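Long-range contacts in putative ribose 5-phosphate isomerase (Leishmania infantum, PDB 6FXW), which probably catalyses the interconversion of ribose 5-phosphate and ribulose 5-phosphate in the pentose phosphate pathway, as a type B enzyme of the LacAB/RpiB family: residues G87-C93 with N106-C112; C93-A99 with D125-F130; Y49-A53 with G77-A82; C12-A16 with L70-T74; C57-L61 with A82-I88. All coordinates share one frame. Where two conformers were deposited one is given. Residue numbers count along the deposited sequence, not the author numbering.

Overall arrangement
From the N terminus, the loop after strand 6-12 is the first part to be used: interaction 4 joins it to the end of strand 67-72, closing a loop that contains the first segments of interactions 3 and 5. These two place helix 49-61 against helix 76-83 and the turn that follows it; they cross each other and share Ala-82, and both cross interaction 4. Interaction 1 comes later in series, pairing strands 90-92 and 110-114, and takes over Gly-87 and Ile-88 from interaction 5. Interaction 2 crosses it, shares Cys-93 and sets helix 96-104 against helix 120-131. Its centre lies about 20 Å from that of interaction 5, on opposite sides of the chain's centre.

Interaction 1. Residues G87-C93 with N106-C112; sequences GIRAALC and NNAHILC. With SO4 (sulfate ion), chain C.
Strands 90-92 and 110-112 run parallel, their axes 4.6 Å apart at closest and 27° from exact alignment, as the two strands of a right-handed beta-alpha-beta crossover. The second segment starts at Asn-106, whose O accepts from Arg-89 NE at 2.9 Å. Asn-107, just past a helix, has positive phi (42°), and its O takes Arg-89 NH2 at 2.8 Å; its side-chain OD1 is held by Arg-103. Ala-108 CB meets Ala-91 CB at 3.9 Å. His-109 (chi1 m, chi2 88°) accepts the Arg-89 N proton on ND1 at 2.9 Å, while NE2 donates to sulfate O2 at 2.8 Å. Arg-89 (m, t, m) also holds this sulfate, probably from the crystallisation liquor: NH1 reaches its O4 and NH2 its O1, both at 2.9 Å. Regular pairing then sets in, matching Ala-90 with Ile-110, Ala-91 with Leu-111 and Leu-92 with Cys-112. The bonds are Ile-110 N to Arg-89 O (3.2 Å), Ala-91 N to Ile-110 O (2.8 Å), Cys-112 N to Ala-91 O (2.8 Å) and Cys-93 N to Cys-112 O (3.0 Å). Leu-111 (t, p) lays CD1 3.6 Å from Cys-93 CB. Helices 49-61 and 76-83 cover the face bearing Ala-90, Ile-110 and Cys-112; helices 96-104 and 120-131 cover that of Ala-91 and Leu-111, and strand 67-72 pairs beyond strand 110-114.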
# COMPACT_ATOMS: atom_id res chain seq x y z
N GLY A 87 -24.41 14.80 5.89
CA GLY A 87 -24.36 14.12 7.15
C GLY A 87 -23.44 12.89 7.16
O GLY A 87 -23.37 12.22 8.17
N ILE A 88 -22.88 12.54 5.99
CA ILE A 88 -22.02 11.36 5.88
C ILE A 88 -20.60 11.75 5.65
O ILE A 88 -20.29 12.64 4.84
CB ILE A 88 -22.45 10.52 4.68
CG1 ILE A 88 -23.85 9.92 4.85
CG2 ILE A 88 -21.46 9.37 4.27
CD1 ILE A 88 -23.96 8.91 5.95
N ARG A 89 -19.70 11.09 6.37
CA ARG A 89 -18.26 11.17 6.11
C ARG A 89 -17.84 9.75 5.73
O ARG A 89 -17.96 8.78 6.51
CB ARG A 89 -17.52 11.60 7.34
CG ARG A 89 -17.81 13.07 7.76
CD ARG A 89 -17.02 13.55 9.00
NE ARG A 89 -17.29 12.78 10.18
CZ ARG A 89 -18.39 12.97 10.95
NH1 ARG A 89 -19.28 13.95 10.64
NH2 ARG A 89 -18.60 12.18 11.98
N ALA A 90 -17.24 9.64 4.56
CA ALA A 90 -16.85 8.35 3.91
C ALA A 90 -15.36 8.36 3.70
O ALA A 90 -14.80 9.27 3.08
CB ALA A 90 -17.60 8.11 2.67
N ALA A 91 -14.68 7.33 4.20
CA ALA A 91 -13.22 7.26 4.16
C ALA A 91 -12.70 6.13 3.33
O ALA A 91 -12.96 4.93 3.63
CB ALA A 91 -12.67 7.06 5.56
N LEU A 92 -11.93 6.44 2.32
CA LEU A 92 -11.21 5.40 1.58
C LEU A 92 -10.01 4.91 2.40
O LEU A 92 -9.14 5.71 2.75
CB LEU A 92 -10.81 5.92 0.20
CG LEU A 92 -10.25 4.87 -0.76
CD1 LEU A 92 -10.16 5.38 -2.18
CD2 LEU A 92 -8.75 4.63 -0.32
N CYS A 93 -9.99 3.65 2.72
CA CYS A 93 -8.92 3.04 3.50
C CYS A 93 -8.35 1.85 2.78
O CYS A 93 -9.05 1.13 2.03
CB CYS A 93 -9.37 2.59 4.87
SG CYS A 93 -10.15 3.89 5.86
N ASN A 106 -11.15 11.32 11.74
CA ASN A 106 -12.21 11.79 10.87
C ASN A 106 -13.63 11.30 11.26
O ASN A 106 -14.59 11.78 10.68
CB ASN A 106 -11.95 11.42 9.43
CG ASN A 106 -10.54 11.73 8.97
OD1 ASN A 106 -9.74 10.79 8.88
ND2 ASN A 106 -10.18 13.01 8.80
N ASN A 107 -13.71 10.46 12.29
CA ASN A 107 -14.93 9.91 12.80
C ASN A 107 -15.84 9.51 11.65
O ASN A 107 -17.04 9.84 11.57
CB ASN A 107 -15.62 10.94 13.70
CG ASN A 107 -16.74 10.33 14.53
OD1 ASN A 107 -16.94 9.13 14.53
ND2 ASN A 107 -17.51 11.21 15.20
N ALA A 108 -15.34 8.72 10.68
CA ALA A 108 -16.07 8.41 9.46
C ALA A 108 -17.21 7.43 9.71
O ALA A 108 -17.09 6.49 10.55
CB ALA A 108 -15.17 7.75 8.42
N HIS A 109 -18.31 7.67 9.07
CA HIS A 109 -19.45 6.74 9.07
C HIS A 109 -19.29 5.56 8.19
O HIS A 109 -19.87 4.50 8.47
CB HIS A 109 -20.75 7.43 8.60
CG HIS A 109 -21.08 8.68 9.33
ND1 HIS A 109 -20.59 9.92 8.91
CD2 HIS A 109 -21.83 8.93 10.46
CE1 HIS A 109 -21.03 10.86 9.75
NE2 HIS A 109 -21.78 10.30 10.71
N ILE A 110 -18.55 5.73 7.09
CA ILE A 110 -18.48 4.72 6.00
C ILE A 110 -17.03 4.45 5.67
O ILE A 110 -16.25 5.41 5.53
CB ILE A 110 -19.28 5.15 4.75
CG1 ILE A 110 -20.80 5.30 5.09
CG2 ILE A 110 -19.07 4.13 3.61
CD1 ILE A 110 -21.64 5.69 3.94
N LEU A 111 -16.71 3.19 5.59
CA LEU A 111 -15.44 2.68 5.14
C LEU A 111 -15.60 2.41 3.65
O LEU A 111 -16.48 1.61 3.26
CB LEU A 111 -15.13 1.43 5.87
CG LEU A 111 -14.03 0.51 5.31
CD1 LEU A 111 -12.66 1.25 5.32
CD2 LEU A 111 -14.03 -0.79 6.10
N CYS A 112 -14.69 2.92 2.80
CA CYS A 112 -14.67 2.63 1.37
C CYS A 112 -13.40 1.86 1.03
O CYS A 112 -12.33 2.26 1.44
CB CYS A 112 -14.72 3.91 0.59
SG CYS A 112 -16.24 4.85 0.86
S SO4 C . -22.06 12.89 13.19
O1 SO4 C . -20.90 12.13 13.76
O2 SO4 C . -23.06 11.88 12.62
O3 SO4 C . -22.69 13.65 14.34
O4 SO4 C . -21.71 13.95 12.20

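Interaction 2. Residues C93-A99 with D125-F130; sequences CYDHVTA and DIIETF
This is a buried packing contact between the start of helix 96-104 and the second half of helix 120-131, two helices on one face of the parallel sheet, fastened by a His-carboxylate hydrogen bond. The nearest CA pairs are His-96 with Ile-126 (5.4 Å) and Ala-99 with Phe-130 (5.1 Å). Asp-95 is the N-cap: with chi1 p, its OD1 accepts from Thr-98 N at 2.9 Å and from Thr-98 OG1 at 2.7 Å, and Tyr-94 N donates to Thr-98 OG1 at 3.1 Å. Ile-126 (m, t) drives CD1 to 3.4 Å from Tyr-94 C, and its CG2 stands 4.0 Å from both Cys-93 CB and Ala-99 CB. His-96 (chi1 t, chi2 96°) stacks on His-96 of the third subunit and takes Thr-129 CG2 over its ring face as a CH-pi contact, 4.2 Å from the centroid. Within the chain, His-96 ND1 donates to Asp-125 OD1 at 2.7 Å (N-H...O angle 167°), and water 1 bridges His-96 N (3.1 Å) and Asp-125 OD2 (2.9 Å). With ND1 carrying the donated proton, the Asp-125 carboxylate ties the His-96 ring directly and the backbone at the start of helix 96-104 through water.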
# COMPACT_ATOMS: atom_id res chain seq x y z
N CYS A 93 -9.99 3.65 2.72
CA CYS A 93 -8.92 3.04 3.50
C CYS A 93 -8.35 1.85 2.78
O CYS A 93 -9.05 1.13 2.03
CB CYS A 93 -9.37 2.59 4.87
SG CYS A 93 -10.15 3.89 5.86
N TYR A 94 -7.03 1.67 2.91
CA TYR A 94 -6.33 0.60 2.23
C TYR A 94 -5.33 -0.11 3.13
O TYR A 94 -4.59 -0.96 2.63
CB TYR A 94 -5.57 1.21 1.03
CG TYR A 94 -4.58 2.26 1.38
CD1 TYR A 94 -4.99 3.57 1.47
CD2 TYR A 94 -3.29 1.97 1.62
CE1 TYR A 94 -4.06 4.57 1.77
CE2 TYR A 94 -2.38 2.99 2.03
CZ TYR A 94 -2.85 4.27 2.08
OH TYR A 94 -1.91 5.28 2.41
N ASP A 95 -5.27 0.24 4.38
CA ASP A 95 -4.43 -0.42 5.33
C ASP A 95 -4.91 -0.17 6.74
O ASP A 95 -5.92 0.49 6.99
CB ASP A 95 -2.96 0.02 5.11
CG ASP A 95 -2.69 1.30 5.76
OD1 ASP A 95 -3.52 2.22 5.90
OD2 ASP A 95 -1.55 1.40 6.27
N HIS A 96 -4.16 -0.68 7.71
CA HIS A 96 -4.53 -0.56 9.12
C HIS A 96 -4.51 0.88 9.57
O HIS A 96 -5.40 1.35 10.36
CB HIS A 96 -3.55 -1.41 9.95
CG HIS A 96 -3.90 -1.53 11.38
ND1 HIS A 96 -4.60 -2.61 11.87
CD2 HIS A 96 -3.65 -0.72 12.44
CE1 HIS A 96 -4.68 -2.50 13.20
NE2 HIS A 96 -4.15 -1.33 13.57
N VAL A 97 -3.48 1.64 9.19
CA VAL A 97 -3.37 2.97 9.72
C VAL A 97 -4.46 3.89 9.18
O VAL A 97 -5.05 4.68 9.95
CB VAL A 97 -1.99 3.54 9.36
CG1 VAL A 97 -1.95 5.04 9.55
CG2 VAL A 97 -0.95 2.81 10.20
N THR A 98 -4.80 3.80 7.90
CA THR A 98 -5.89 4.59 7.38
C THR A 98 -7.23 4.18 8.00
O THR A 98 -8.03 5.04 8.37
CB THR A 98 -5.98 4.56 5.84
OG1 THR A 98 -5.95 3.20 5.35
CG2 THR A 98 -4.82 5.31 5.25
N ALA A 99 -7.40 2.87 8.18
CA ALA A 99 -8.63 2.46 8.90
C ALA A 99 -8.74 3.03 10.27
O ALA A 99 -9.79 3.56 10.69
CB ALA A 99 -8.70 0.95 8.97
N ASP A 125 -8.23 -6.91 7.90
CA ASP A 125 -7.67 -6.01 8.88
C ASP A 125 -8.29 -4.66 8.85
O ASP A 125 -8.57 -4.04 9.87
CB ASP A 125 -6.15 -5.90 8.66
CG ASP A 125 -5.46 -4.80 9.53
OD1 ASP A 125 -5.64 -4.78 10.74
OD2 ASP A 125 -4.61 -4.15 8.87
N ILE A 126 -8.56 -4.14 7.65
CA ILE A 126 -9.18 -2.83 7.52
C ILE A 126 -10.55 -2.83 8.22
O ILE A 126 -10.89 -1.90 8.98
CB ILE A 126 -9.31 -2.40 6.06
CG1 ILE A 126 -7.96 -2.19 5.35
CG2 ILE A 126 -10.19 -1.18 5.90
CD1 ILE A 126 -8.02 -2.05 3.84
N ILE A 127 -11.36 -3.84 7.88
CA ILE A 127 -12.71 -3.94 8.43
C ILE A 127 -12.67 -4.05 9.92
O ILE A 127 -13.39 -3.29 10.61
CB ILE A 127 -13.46 -5.07 7.72
CG1 ILE A 127 -13.81 -4.72 6.29
CG2 ILE A 127 -14.76 -5.39 8.46
CD1 ILE A 127 -14.47 -5.84 5.44
N GLU A 128 -11.87 -5.00 10.44
CA GLU A 128 -11.83 -5.18 11.88
C GLU A 128 -11.37 -3.92 12.60
O GLU A 128 -11.96 -3.53 13.58
CB GLU A 128 -10.90 -6.31 12.21
CG GLU A 128 -11.46 -7.65 11.85
CD GLU A 128 -10.64 -8.88 12.15
OE1 GLU A 128 -9.45 -8.70 12.49
OE2 GLU A 128 -11.18 -10.01 11.92
N THR A 129 -10.39 -3.17 12.07
CA THR A 129 -9.90 -1.95 12.66
C THR A 129 -10.96 -0.87 12.61
O THR A 129 -11.21 -0.18 13.56
CB THR A 129 -8.65 -1.55 11.95
OG1 THR A 129 -7.71 -2.65 12.06
CG2 THR A 129 -8.09 -0.23 12.55
N PHE A 130 -11.57 -0.68 11.44
CA PHE A 130 -12.61 0.37 11.30
C PHE A 130 -13.75 0.22 12.24
O PHE A 130 -14.26 1.18 12.84
CB PHE A 130 -13.11 0.37 9.85
CG PHE A 130 -14.01 1.52 9.50
CD1 PHE A 130 -13.50 2.73 9.07
CD2 PHE A 130 -15.37 1.39 9.59
CE1 PHE A 130 -14.28 3.76 8.68
CE2 PHE A 130 -16.18 2.45 9.23
CZ PHE A 130 -15.65 3.66 8.82
O HOH W 1 -2.77 -3.30 6.85

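Interaction 3. Residues Y49-A53 with G77-A82; sequences YPDYA and GMSIAA
In this Rossmann-like alpha/beta/alpha fold, helices 49-61 and 76-83 pack side by side on one face of the parallel sheet. Their segments cross at -54° with axes 8.8 Å apart, and Pro-50 and Ala-53 have their nearest CA partners in Ala-81 and Ala-82, both at 5.5 Å. Met-78 and Tyr-49 bury the most surface here, 70 Å² each. Met-78, with rotamer m, m, t, bends its thioether over the first turn of helix 49-61: CE lies 3.8 Å from Tyr-49 CB, and SD lies 3.6 Å from Tyr-49 O and 3.9 Å from Ala-53 CB. Ala-53, the next largest, touches both that sulfur and Ala-81 CB, its own CB 3.8 Å from the latter. Tyr-49 has chi1 p and chi2 85°, directing its ring along Gly-77, while its OH meets the side-chain amide of Asn-106 of the second subunit. An ideal CB on Gly-77 would fall 2.4 Å from Tyr-49 CE1, so the ring requires glycine there; the actual Gly-77 CA sits 3.2 Å from Tyr-49 CE1.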
# COMPACT_ATOMS: atom_id res chain seq x y z
N TYR A 49 -21.85 2.00 -9.19
CA TYR A 49 -21.58 2.11 -7.80
C TYR A 49 -22.33 3.26 -7.10
O TYR A 49 -22.67 3.13 -5.91
CB TYR A 49 -20.02 2.23 -7.57
CG TYR A 49 -19.39 3.44 -8.20
CD1 TYR A 49 -19.34 4.71 -7.61
CD2 TYR A 49 -18.73 3.29 -9.42
CE1 TYR A 49 -18.77 5.77 -8.22
CE2 TYR A 49 -18.14 4.38 -10.05
CZ TYR A 49 -18.19 5.65 -9.48
OH TYR A 49 -17.62 6.76 -10.14
N PRO A 50 -22.56 4.47 -7.72
CA PRO A 50 -23.29 5.47 -6.95
C PRO A 50 -24.64 5.06 -6.45
O PRO A 50 -25.06 5.52 -5.38
CB PRO A 50 -23.40 6.63 -7.94
CG PRO A 50 -22.23 6.42 -8.91
CD PRO A 50 -22.20 4.95 -9.06
N ASP A 51 -25.29 4.18 -7.19
CA ASP A 51 -26.59 3.74 -6.73
C ASP A 51 -26.54 2.96 -5.40
O ASP A 51 -27.46 3.09 -4.56
CB ASP A 51 -27.30 2.91 -7.78
CG ASP A 51 -27.59 3.68 -9.12
OD1 ASP A 51 -27.93 4.89 -9.01
OD2 ASP A 51 -27.42 3.09 -10.22
N TYR A 52 -25.51 2.14 -5.22
CA TYR A 52 -25.33 1.38 -4.01
C TYR A 52 -24.71 2.19 -2.88
O TYR A 52 -25.09 1.99 -1.72
CB TYR A 52 -24.52 0.12 -4.38
CG TYR A 52 -25.33 -0.78 -5.33
CD1 TYR A 52 -26.25 -1.66 -4.86
CD2 TYR A 52 -25.25 -0.61 -6.68
CE1 TYR A 52 -27.04 -2.38 -5.73
CE2 TYR A 52 -26.06 -1.32 -7.55
CZ TYR A 52 -26.95 -2.17 -7.05
OH TYR A 52 -27.78 -2.89 -7.88
N ALA A 53 -23.84 3.16 -3.22
CA ALA A 53 -23.45 4.12 -2.24
C ALA A 53 -24.64 4.79 -1.60
O ALA A 53 -24.77 4.92 -0.38
CB ALA A 53 -22.57 5.18 -2.85
N GLY A 77 -14.65 5.62 -6.24
CA GLY A 77 -15.98 6.06 -6.63
C GLY A 77 -16.95 6.07 -5.46
O GLY A 77 -17.76 6.96 -5.28
N MET A 78 -16.91 5.00 -4.67
CA MET A 78 -17.69 4.93 -3.45
C MET A 78 -17.46 6.07 -2.54
O MET A 78 -18.42 6.69 -1.97
CB MET A 78 -17.47 3.58 -2.74
CG MET A 78 -18.04 2.38 -3.49
SD MET A 78 -19.82 2.55 -3.75
CE MET A 78 -20.24 0.85 -4.09
N SER A 79 -16.20 6.43 -2.33
CA SER A 79 -15.84 7.56 -1.46
C SER A 79 -16.43 8.87 -1.96
O SER A 79 -16.99 9.65 -1.17
CB SER A 79 -14.31 7.73 -1.30
OG SER A 79 -13.90 9.05 -0.84
N ILE A 80 -16.29 9.09 -3.25
CA ILE A 80 -16.83 10.33 -3.81
C ILE A 80 -18.35 10.38 -3.68
O ILE A 80 -18.89 11.36 -3.17
CB ILE A 80 -16.40 10.50 -5.27
CG1 ILE A 80 -14.84 10.64 -5.35
CG2 ILE A 80 -17.03 11.75 -5.86
CD1 ILE A 80 -14.28 10.39 -6.70
N ALA A 81 -18.99 9.34 -4.15
CA ALA A 81 -20.46 9.33 -4.15
C ALA A 81 -21.02 9.45 -2.72
O ALA A 81 -21.95 10.21 -2.44
CB ALA A 81 -20.94 8.08 -4.76
N ALA A 82 -20.47 8.70 -1.77
CA ALA A 82 -21.00 8.71 -0.39
C ALA A 82 -20.87 10.05 0.26
O ALA A 82 -21.68 10.51 1.03
CB ALA A 82 -20.35 7.61 0.46

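Interaction 4. Residues C12-A16 with L70-T74; sequences CDHAA and LVCGT. With SO4 (sulfate ion), chain B.
Asp-13 lays its carboxylate along Cys-72, with OD1 3.5 Å from Cys-72 CA and OD2 3.6 Å from Cys-72 CB. Its chi1 is p and chi2 3°, which also lets OD1 accept from Ala-15 N at 2.9 Å, an Asx turn leading into the 3-10 segment 14-15. Before it, Cys-12 forms a parallel bridge with Val-71 (CA-CA 4.5 Å), and Asp-13 N donates to Val-71 O at 3.2 Å. Ala-16 CB meets Val-71 CG1 at 3.7 Å. The contact thus joins the carboxyl ends of two neighbouring strands of the parallel sheet, where alpha/beta folds commonly place binding sites. His-14 NE2 donates to sulfate O2 at 2.8 Å; Arg-116, with Arg-140 and Arg-144 of the second subunit, also binds this sulfate. Water 2 joins Asp-13 OD2 (2.6 Å) to Gly-73 N (2.8 Å). A sulfate, probably from the crystallisation liquor, held by His-14 and three arginines is consistent with a phosphate pocket; the Asp-13 carboxylate is held by the Ala-15 amide and, through water, by that of Gly-73.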
# COMPACT_ATOMS: atom_id res chain seq x y z
N CYS A 12 -21.99 -2.67 -2.49
CA CYS A 12 -20.91 -2.79 -3.42
C CYS A 12 -21.50 -2.75 -4.81
O CYS A 12 -22.71 -2.77 -5.01
CB CYS A 12 -20.10 -4.07 -3.19
SG CYS A 12 -21.13 -5.55 -3.51
N ASP A 13 -20.58 -2.62 -5.78
CA ASP A 13 -20.94 -2.78 -7.20
C ASP A 13 -20.54 -4.20 -7.62
O ASP A 13 -20.18 -5.05 -6.78
CB ASP A 13 -20.43 -1.65 -8.08
CG ASP A 13 -18.90 -1.64 -8.27
OD1 ASP A 13 -18.22 -2.55 -7.78
OD2 ASP A 13 -18.45 -0.78 -9.03
N HIS A 14 -20.51 -4.45 -8.90
CA HIS A 14 -20.28 -5.79 -9.41
C HIS A 14 -18.81 -6.18 -9.20
O HIS A 14 -18.48 -7.35 -9.26
CB HIS A 14 -20.57 -5.86 -10.89
CG HIS A 14 -19.95 -4.79 -11.64
ND1 HIS A 14 -20.45 -3.50 -11.67
CD2 HIS A 14 -18.75 -4.77 -12.29
CE1 HIS A 14 -19.57 -2.74 -12.31
NE2 HIS A 14 -18.55 -3.50 -12.74
N ALA A 15 -17.94 -5.21 -8.97
CA ALA A 15 -16.52 -5.61 -8.79
C ALA A 15 -16.37 -6.56 -7.60
O ALA A 15 -15.47 -7.45 -7.58
CB ALA A 15 -15.68 -4.42 -8.57
N ALA A 16 -17.24 -6.43 -6.59
CA ALA A 16 -17.18 -7.20 -5.39
C ALA A 16 -18.21 -8.32 -5.35
O ALA A 16 -18.38 -8.98 -4.34
CB ALA A 16 -17.33 -6.33 -4.16
N LEU A 70 -18.51 0.29 1.87
CA LEU A 70 -18.77 0.38 0.47
C LEU A 70 -17.56 -0.15 -0.31
O LEU A 70 -16.44 0.22 -0.00
CB LEU A 70 -19.08 1.81 0.05
CG LEU A 70 -20.42 2.35 0.52
CD1 LEU A 70 -20.54 3.82 0.19
CD2 LEU A 70 -21.52 1.58 -0.15
N VAL A 71 -17.82 -1.02 -1.26
CA VAL A 71 -16.76 -1.75 -2.00
C VAL A 71 -16.99 -1.53 -3.50
O VAL A 71 -18.07 -1.81 -4.05
CB VAL A 71 -16.77 -3.21 -1.65
CG1 VAL A 71 -15.50 -3.85 -2.20
CG2 VAL A 71 -16.95 -3.52 -0.22
N CYS A 72 -15.97 -1.03 -4.18
CA CYS A 72 -15.93 -0.94 -5.67
C CYS A 72 -14.58 -1.47 -6.11
O CYS A 72 -13.83 -2.04 -5.29
CB CYS A 72 -16.36 0.39 -6.28
SG CYS A 72 -15.29 1.75 -5.89
N GLY A 73 -14.20 -1.23 -7.36
CA GLY A 73 -12.91 -1.72 -7.76
C GLY A 73 -11.76 -1.12 -6.95
O GLY A 73 -10.81 -1.84 -6.57
N THR A 74 -11.81 0.18 -6.64
CA THR A 74 -10.73 0.87 -5.92
C THR A 74 -11.16 1.48 -4.61
O THR A 74 -10.34 1.92 -3.83
CB THR A 74 -10.20 2.03 -6.75
OG1 THR A 74 -11.25 2.98 -6.94
CG2 THR A 74 -9.65 1.56 -8.06
S SO4 B . -15.78 -1.98 -14.87
O1 SO4 B . -15.19 -2.48 -16.18
O2 SO4 B . -16.09 -3.12 -14.01
O3 SO4 B . -14.61 -1.11 -14.30
O4 SO4 B . -16.96 -1.24 -15.22
O HOH W 2 -15.87 -0.71 -9.55

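Interaction 5. Residues C57-L61 with A82-I88; sequences CEAIL and ANKFRGI
Cys-57 points its CB from the last turns of helix 49-61 toward the other segment, where the residue has 86 Å² covered, and chi1 m places SG against Ala-82 and Ile-88. Its CB sits over the face of the Phe-85 ring, 3.6 Å from the centroid and 14° off the normal, a CH-pi contact. Its SG, 4.2 Å from the same centroid and 35° off, makes an oblique sulfur-aromatic contact and also touches Ala-82 CB at 3.7 Å and Ile-88 CG2 at 4.1 Å. Glu-58, its chi1 between wells at -91°, brings OE1 to the ring edge, 3.9 Å from Phe-85 CE2. After helix 76-83 the chain turns toward strand 90-92 through a type II beta turn from Phe-85 to Ile-88, closed by Ile-88 N to Phe-85 O at 3.2 Å, so this contact seats a helix-to-strand connection of the alpha/beta fold against the adjacent helix. Gly-87, with phi 93° and psi -5°, holds the third position of the turn, and a CB there would be jammed against the preceding carbonyl O. Leu-61 (m, t) spans the turn: CD1 lies 4.0 Å from Phe-85 CD2, and CD2 lies 3.7 Å from Arg-86 O and 4.1 Å from Ile-88 CD1. Ile-88 takes m, m and Ile-60 m, t, placing Ile-60 CG2 3.9 Å from Ile-88 CD1; both side chains also touch Ile-110.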
# COMPACT_ATOMS: atom_id res chain seq x y z
N CYS A 57 -25.84 4.98 2.37
CA CYS A 57 -25.94 6.32 2.98
C CYS A 57 -27.33 6.52 3.58
O CYS A 57 -27.50 6.97 4.69
CB CYS A 57 -25.63 7.45 1.98
SG CYS A 57 -23.86 7.48 1.59
N GLU A 58 -28.34 6.11 2.77
CA GLU A 58 -29.70 6.34 3.23
C GLU A 58 -29.99 5.41 4.40
O GLU A 58 -30.67 5.86 5.37
CB GLU A 58 -30.71 6.10 2.12
CG GLU A 58 -31.00 7.37 1.36
CD GLU A 58 -31.62 8.53 2.18
OE1 GLU A 58 -31.42 9.71 1.75
OE2 GLU A 58 -32.31 8.29 3.23
N ALA A 59 -29.50 4.18 4.44
CA ALA A 59 -29.65 3.30 5.63
C ALA A 59 -29.12 3.94 6.87
O ALA A 59 -29.73 3.84 7.94
CB ALA A 59 -29.02 1.95 5.40
N ILE A 60 -27.95 4.55 6.79
CA ILE A 60 -27.38 5.22 7.93
C ILE A 60 -28.21 6.44 8.34
O ILE A 60 -28.53 6.62 9.53
CB ILE A 60 -25.93 5.61 7.65
CG1 ILE A 60 -25.08 4.34 7.50
CG2 ILE A 60 -25.37 6.50 8.71
CD1 ILE A 60 -23.72 4.55 6.87
N LEU A 61 -28.58 7.27 7.37
CA LEU A 61 -29.30 8.46 7.69
C LEU A 61 -30.71 8.21 8.32
O LEU A 61 -31.17 9.04 9.11
CB LEU A 61 -29.41 9.35 6.45
CG LEU A 61 -28.03 9.89 6.04
CD1 LEU A 61 -28.17 10.53 4.67
CD2 LEU A 61 -27.40 10.83 7.02
N ALA A 82 -20.47 8.70 -1.77
CA ALA A 82 -21.00 8.71 -0.39
C ALA A 82 -20.87 10.05 0.26
O ALA A 82 -21.68 10.51 1.03
CB ALA A 82 -20.35 7.61 0.46
N ASN A 83 -19.70 10.68 0.01
CA ASN A 83 -19.45 12.01 0.59
C ASN A 83 -20.39 13.08 0.05
O ASN A 83 -20.47 14.16 0.63
CB ASN A 83 -17.99 12.42 0.50
CG ASN A 83 -17.14 11.76 1.56
OD1 ASN A 83 -17.44 11.85 2.75
ND2 ASN A 83 -16.03 11.10 1.14
N LYS A 84 -21.08 12.82 -1.03
CA LYS A 84 -22.09 13.76 -1.53
C LYS A 84 -23.34 13.81 -0.70
O LYS A 84 -24.13 14.75 -0.80
CB LYS A 84 -22.46 13.51 -2.97
CG LYS A 84 -21.29 13.74 -3.95
CD LYS A 84 -20.58 15.06 -3.87
CE LYS A 84 -19.44 15.18 -4.83
NZ LYS A 84 -18.97 16.62 -4.76
N PHE A 85 -23.53 12.85 0.17
CA PHE A 85 -24.65 12.87 1.12
C PHE A 85 -24.40 13.71 2.27
O PHE A 85 -23.45 13.57 2.98
CB PHE A 85 -25.03 11.44 1.59
CG PHE A 85 -25.84 10.72 0.61
CD1 PHE A 85 -25.32 10.05 -0.49
CD2 PHE A 85 -27.21 10.62 0.82
CE1 PHE A 85 -26.15 9.43 -1.40
CE2 PHE A 85 -28.02 9.94 -0.09
CZ PHE A 85 -27.50 9.36 -1.18
N ARG A 86 -25.36 14.63 2.52
CA ARG A 86 -25.28 15.42 3.72
C ARG A 86 -25.30 14.56 4.97
O ARG A 86 -26.13 13.67 5.09
CB ARG A 86 -26.51 16.37 3.72
CG ARG A 86 -26.61 17.27 4.94
CD ARG A 86 -27.80 18.25 4.79
NE ARG A 86 -27.84 19.19 5.92
CZ ARG A 86 -28.63 19.09 6.99
NH1 ARG A 86 -28.59 20.03 7.94
NH2 ARG A 86 -29.48 18.06 7.15
N GLY A 87 -24.41 14.80 5.89
CA GLY A 87 -24.36 14.12 7.15
C GLY A 87 -23.44 12.89 7.16
O GLY A 87 -23.37 12.22 8.17
N ILE A 88 -22.88 12.54 5.99
CA ILE A 88 -22.02 11.36 5.88
C ILE A 88 -20.60 11.75 5.65
O ILE A 88 -20.29 12.64 4.84
CB ILE A 88 -22.45 10.52 4.68
CG1 ILE A 88 -23.85 9.92 4.85
CG2 ILE A 88 -21.46 9.37 4.27
CD1 ILE A 88 -23.96 8.91 5.95